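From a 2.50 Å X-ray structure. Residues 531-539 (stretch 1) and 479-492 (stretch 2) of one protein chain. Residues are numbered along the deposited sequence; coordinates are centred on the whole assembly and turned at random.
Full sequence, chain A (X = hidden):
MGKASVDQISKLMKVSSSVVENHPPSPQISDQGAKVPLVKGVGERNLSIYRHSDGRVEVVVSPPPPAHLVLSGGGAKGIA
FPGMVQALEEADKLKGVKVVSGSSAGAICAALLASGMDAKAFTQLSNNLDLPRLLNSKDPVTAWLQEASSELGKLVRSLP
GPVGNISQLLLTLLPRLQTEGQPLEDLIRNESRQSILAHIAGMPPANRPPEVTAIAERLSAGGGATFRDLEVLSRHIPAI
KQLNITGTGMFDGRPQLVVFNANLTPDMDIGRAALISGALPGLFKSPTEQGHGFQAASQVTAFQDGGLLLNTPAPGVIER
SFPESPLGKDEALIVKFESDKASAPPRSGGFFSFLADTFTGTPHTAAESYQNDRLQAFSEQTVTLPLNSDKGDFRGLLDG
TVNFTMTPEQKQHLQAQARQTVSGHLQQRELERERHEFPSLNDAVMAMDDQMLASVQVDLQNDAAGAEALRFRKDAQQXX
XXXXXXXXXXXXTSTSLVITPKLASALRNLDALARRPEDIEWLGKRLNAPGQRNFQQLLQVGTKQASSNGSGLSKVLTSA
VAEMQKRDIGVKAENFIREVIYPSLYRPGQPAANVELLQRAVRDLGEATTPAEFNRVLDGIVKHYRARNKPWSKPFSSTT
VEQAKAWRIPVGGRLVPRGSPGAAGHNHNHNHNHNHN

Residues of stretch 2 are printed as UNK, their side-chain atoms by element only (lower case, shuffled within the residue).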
# COMPACT_ATOMS: atom_id res chain seq x y z
N GLY A 531 1.23 -6.18 -21.38
CA GLY A 531 0.02 -5.93 -20.58
C GLY A 531 -1.09 -6.97 -20.69
O GLY A 531 -2.23 -6.72 -20.32
N GLN A 532 -0.75 -8.15 -21.15
CA GLN A 532 -1.75 -9.11 -21.46
C GLN A 532 -1.98 -10.01 -20.24
O GLN A 532 -1.27 -10.98 -19.96
CB GLN A 532 -1.36 -9.74 -22.79
CG GLN A 532 -1.93 -11.07 -23.16
CD GLN A 532 -3.41 -11.24 -22.97
OE1 GLN A 532 -3.88 -11.37 -21.83
NE2 GLN A 532 -4.13 -11.45 -24.08
N ARG A 533 -2.99 -9.61 -19.48
CA ARG A 533 -3.34 -10.22 -18.21
C ARG A 533 -3.64 -11.71 -18.32
O ARG A 533 -3.07 -12.53 -17.58
CB ARG A 533 -4.52 -9.43 -17.60
CG ARG A 533 -4.87 -9.81 -16.18
CD ARG A 533 -3.76 -9.39 -15.22
NE ARG A 533 -3.75 -10.17 -13.98
CZ ARG A 533 -3.13 -11.35 -13.80
NH1 ARG A 533 -2.46 -11.96 -14.78
NH2 ARG A 533 -3.20 -11.94 -12.61
N ASN A 534 -4.50 -12.08 -19.27
CA ASN A 534 -4.87 -13.47 -19.42
C ASN A 534 -3.65 -14.34 -19.71
O ASN A 534 -3.55 -15.44 -19.16
CB ASN A 534 -5.90 -13.63 -20.54
CG ASN A 534 -7.22 -13.05 -20.19
OD1 ASN A 534 -7.50 -12.75 -19.04
ND2 ASN A 534 -8.04 -12.84 -21.20
N PHE A 535 -2.77 -13.86 -20.59
CA PHE A 535 -1.57 -14.59 -20.89
C PHE A 535 -0.71 -14.75 -19.64
O PHE A 535 -0.17 -15.85 -19.37
CB PHE A 535 -0.76 -14.00 -22.06
CG PHE A 535 -1.46 -14.09 -23.42
CD1 PHE A 535 -2.59 -14.90 -23.63
CD2 PHE A 535 -0.92 -13.45 -24.52
CE1 PHE A 535 -3.17 -15.03 -24.87
CE2 PHE A 535 -1.52 -13.56 -25.77
CZ PHE A 535 -2.64 -14.36 -25.95
N GLN A 536 -0.62 -13.70 -18.84
CA GLN A 536 0.15 -13.77 -17.59
C GLN A 536 -0.39 -14.88 -16.68
O GLN A 536 0.38 -15.68 -16.17
CB GLN A 536 0.14 -12.41 -16.87
CG GLN A 536 1.14 -11.42 -17.43
CD GLN A 536 2.59 -11.85 -17.17
OE1 GLN A 536 2.91 -12.37 -16.10
NE2 GLN A 536 3.46 -11.65 -18.15
N GLN A 537 -1.70 -14.96 -16.49
CA GLN A 537 -2.24 -16.04 -15.61
C GLN A 537 -1.85 -17.41 -16.16
O GLN A 537 -1.50 -18.32 -15.40
CB GLN A 537 -3.76 -16.08 -15.56
CG GLN A 537 -4.49 -14.85 -15.14
CD GLN A 537 -6.00 -15.07 -15.22
OE1 GLN A 537 -6.72 -14.30 -15.88
NE2 GLN A 537 -6.48 -16.16 -14.61
N LEU A 538 -1.96 -17.56 -17.48
CA LEU A 538 -1.63 -18.82 -18.10
C LEU A 538 -0.16 -19.10 -17.89
O LEU A 538 0.20 -20.24 -17.58
CB LEU A 538 -1.98 -18.83 -19.59
CG LEU A 538 -1.55 -20.14 -20.25
CD1 LEU A 538 -2.25 -21.36 -19.68
CD2 LEU A 538 -1.75 -20.04 -21.74
N LEU A 539 0.69 -18.08 -18.03
CA LEU A 539 2.13 -18.30 -17.76
C LEU A 539 2.40 -18.75 -16.35
O LEU A 539 3.29 -19.58 -16.12
CB LEU A 539 2.97 -17.08 -18.09
CG LEU A 539 3.10 -16.82 -19.59
CD1 LEU A 539 3.90 -15.55 -19.81
CD2 LEU A 539 3.75 -17.98 -20.28
N UNK A 479 -5.13 -17.73 -33.79
CA UNK A 479 -4.95 -18.75 -32.77
C UNK A 479 -4.71 -18.08 -31.43
O UNK A 479 -5.20 -18.60 -30.42
c UNK A 479 -3.79 -19.65 -33.12
N UNK A 480 -3.96 -16.96 -31.40
CA UNK A 480 -3.69 -16.25 -30.11
C UNK A 480 -4.98 -15.68 -29.59
O UNK A 480 -5.23 -15.71 -28.38
c UNK A 480 -0.62 -16.30 -29.26
c UNK A 480 -1.21 -15.66 -30.50
c UNK A 480 -0.29 -14.59 -31.05
c UNK A 480 -2.61 -15.14 -30.23
N UNK A 481 -5.81 -15.16 -30.48
CA UNK A 481 -7.13 -14.66 -30.07
C UNK A 481 -7.95 -15.79 -29.45
O UNK A 481 -8.51 -15.63 -28.38
c UNK A 481 -7.85 -14.03 -31.23
o UNK A 481 -8.34 -11.34 -30.00
n UNK A 481 -9.76 -12.46 -28.64
c UNK A 481 -9.18 -13.42 -30.84
c UNK A 481 -9.04 -12.32 -29.78
N UNK A 482 -7.98 -16.96 -30.09
CA UNK A 482 -8.71 -18.13 -29.53
C UNK A 482 -8.18 -18.48 -28.13
O UNK A 482 -8.91 -18.85 -27.25
c UNK A 482 -8.61 -19.36 -30.46
N UNK A 483 -6.89 -18.35 -27.94
CA UNK A 483 -6.30 -18.68 -26.64
C UNK A 483 -6.75 -17.69 -25.63
O UNK A 483 -7.13 -18.07 -24.52
c UNK A 483 -4.09 -19.03 -25.40
c UNK A 483 -4.77 -18.68 -26.69
c UNK A 483 -4.51 -20.43 -24.99
c UNK A 483 -2.59 -18.95 -25.54
N UNK A 484 -6.67 -16.40 -25.98
CA UNK A 484 -7.13 -15.37 -25.06
C UNK A 484 -8.59 -15.62 -24.67
O UNK A 484 -8.96 -15.52 -23.49
c UNK A 484 -7.42 -12.88 -24.73
o UNK A 484 -8.45 -12.26 -24.99
c UNK A 484 -7.00 -13.98 -25.68
o UNK A 484 -6.71 -12.63 -23.72
N UNK A 485 -9.41 -15.97 -25.66
CA UNK A 485 -10.82 -16.24 -25.41
C UNK A 485 -11.02 -17.40 -24.45
O UNK A 485 -11.83 -17.32 -23.54
c UNK A 485 -11.60 -16.53 -26.71
c UNK A 485 -12.97 -17.13 -26.41
o UNK A 485 -11.78 -15.30 -27.43
N UNK A 486 -10.30 -18.48 -24.66
CA UNK A 486 -10.45 -19.62 -23.77
C UNK A 486 -10.10 -19.28 -22.32
O UNK A 486 -10.68 -19.83 -21.42
c UNK A 486 -9.62 -20.79 -24.27
N UNK A 487 -9.12 -18.38 -22.11
CA UNK A 487 -8.73 -17.94 -20.78
C UNK A 487 -9.89 -17.13 -20.20
O UNK A 487 -10.27 -17.34 -19.05
c UNK A 487 -5.56 -18.74 -20.74
c UNK A 487 -7.09 -16.69 -19.35
c UNK A 487 -7.48 -17.03 -20.77
c UNK A 487 -6.27 -17.64 -21.50
N UNK A 488 -10.42 -16.16 -20.96
CA UNK A 488 -11.61 -15.39 -20.53
C UNK A 488 -12.77 -16.31 -20.13
O UNK A 488 -13.38 -16.09 -19.11
c UNK A 488 -12.06 -14.44 -21.63
N UNK A 489 -13.05 -17.33 -20.94
CA UNK A 489 -14.09 -18.33 -20.67
C UNK A 489 -13.88 -19.03 -19.34
O UNK A 489 -14.79 -19.15 -18.55
o UNK A 489 -15.96 -17.96 -24.62
o UNK A 489 -16.61 -18.69 -22.63
c UNK A 489 -15.73 -18.51 -23.51
c UNK A 489 -14.33 -18.98 -23.20
c UNK A 489 -14.12 -19.43 -21.74
N UNK A 490 -12.69 -19.55 -19.11
CA UNK A 490 -12.37 -20.24 -17.86
C UNK A 490 -12.50 -19.32 -16.64
O UNK A 490 -12.83 -19.79 -15.55
c UNK A 490 -10.96 -20.83 -17.90
N UNK A 491 -12.20 -18.03 -16.82
CA UNK A 491 -12.32 -17.04 -15.73
C UNK A 491 -13.75 -16.67 -15.37
O UNK A 491 -13.97 -16.09 -14.31
o UNK A 491 -9.56 -16.71 -14.94
c UNK A 491 -11.50 -15.76 -16.03
c UNK A 491 -9.99 -15.96 -15.82
n UNK A 491 -9.20 -15.25 -16.60
N UNK A 492 -14.70 -16.99 -16.25
CA UNK A 492 -16.12 -16.80 -15.98
C UNK A 492 -16.63 -17.81 -14.97
O UNK A 492 -17.72 -17.63 -14.42
c UNK A 492 -17.42 -16.20 -19.61
c UNK A 492 -16.96 -16.95 -17.25
c UNK A 492 -16.76 -15.87 -18.28
n UNK A 492 -16.98 -15.53 -20.66
o UNK A 492 -18.35 -17.02 -19.69

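Position 479 carries a single side-chain carbon and lies out of reach of stretch 1; it is Ala-479, whose O accepts from the N of 483 within a helix already under way.

At 480 there are four carbons, forked at the second, and one terminal carbon lies near Phe-535 CZ, the pattern of leucine. Leu-480 points sideways, and its CD2 comes within 4.3 Å of Phe-535 CZ, while its backbone O meets the edge of that ring.

Position 481 has three carbons, the third bearing one oxygen and one nitrogen: Gln-481, directed away from stretch 1 and exposed. Position 482, one carbon, is Ala-482, also exposed and without contact.

At 483 four carbons fork at the second once more, and one terminal carbon lies against Phe-535 CE1 and Leu-538 CD2: Leu-483. It points toward stretch 1, and its CD2 lies 4.0 Å from Phe-535 CE1 and 4.0 Å from Leu-538 CD2, so one methyl group serves two apolar neighbours.

Position 484 shows two carbons, the second carrying two oxygens. One oxygen lies 2.9 Å from both Gln-532 NE2 and Asn-534 ND2, as an acceptor facing two amide donors would. A short carboxylate means Asp-484, and the shared atom is OD1. Its CB leaves sideways, but the end of the side chain comes nearer.

At 485 the first carbon bears an oxygen and a carbon: Thr-485, turned away, its OG1 making a weak hydrogen bond to Gln-481 O. Position 486, one carbon, is Ala-486, buried but not against stretch 1.

Position 487 has four carbons, forked at the first, with one arm two carbons long; the short arm meets Asn-534 CB and the end of the long arm Leu-538 CB. That is Ile-487, whose CG2 lies 3.5 Å from Asn-534 CB and whose CD1 lies 3.8 Å from Leu-538 CB. The helices are in nearest register here, with CA of Ile-487 6.1 Å from CA of Asn-534.

At 488 the side chain is one carbon, its CB 4.3 Å from Asn-534 ND2: Ala-488, its CA-to-CB bond sideways to stretch 1. Position 489 has three carbons, the third with two oxygens: Glu-489, out of reach. Position 490, one carbon, is Ala-490, buried but likewise clear of stretch 1.

At 491 two carbons end in one oxygen and one nitrogen, facing the amide of Gln-537. The residue is Asn-491: its ND2 donates to Gln-537 OE1 at 2.8 Å, and Gln-537 NE2 donates to its OD1 at 3.1 Å.

Position 492, three carbons ending in oxygen and nitrogen, is Gln-492, exposed and touching a crystal neighbour.

The contacting positions, 480, 483, 484, 487, 488 and 491, recur at steps of three and four, keeping one helical face against stretch 1. The axes cross at 76° and approach to 9.4 Å, burying 489 Å² in total. Asn-534 is the knob, seated among Asp-484, Ile-487, Ala-488 and Asn-491. Leucine and isoleucine supply the packing with Phe-535 and Leu-538, while polar groups pair by chemistry: a carboxylate oxygen with two amide donors, and an amide with an amide in both directions. Gln-532 does double duty, its OE1 capping Phe-535 N at 3.0 Å while its NE2 reaches Asp-484.

Stretch 2 (479-492) ALQALDTAIAEANQ
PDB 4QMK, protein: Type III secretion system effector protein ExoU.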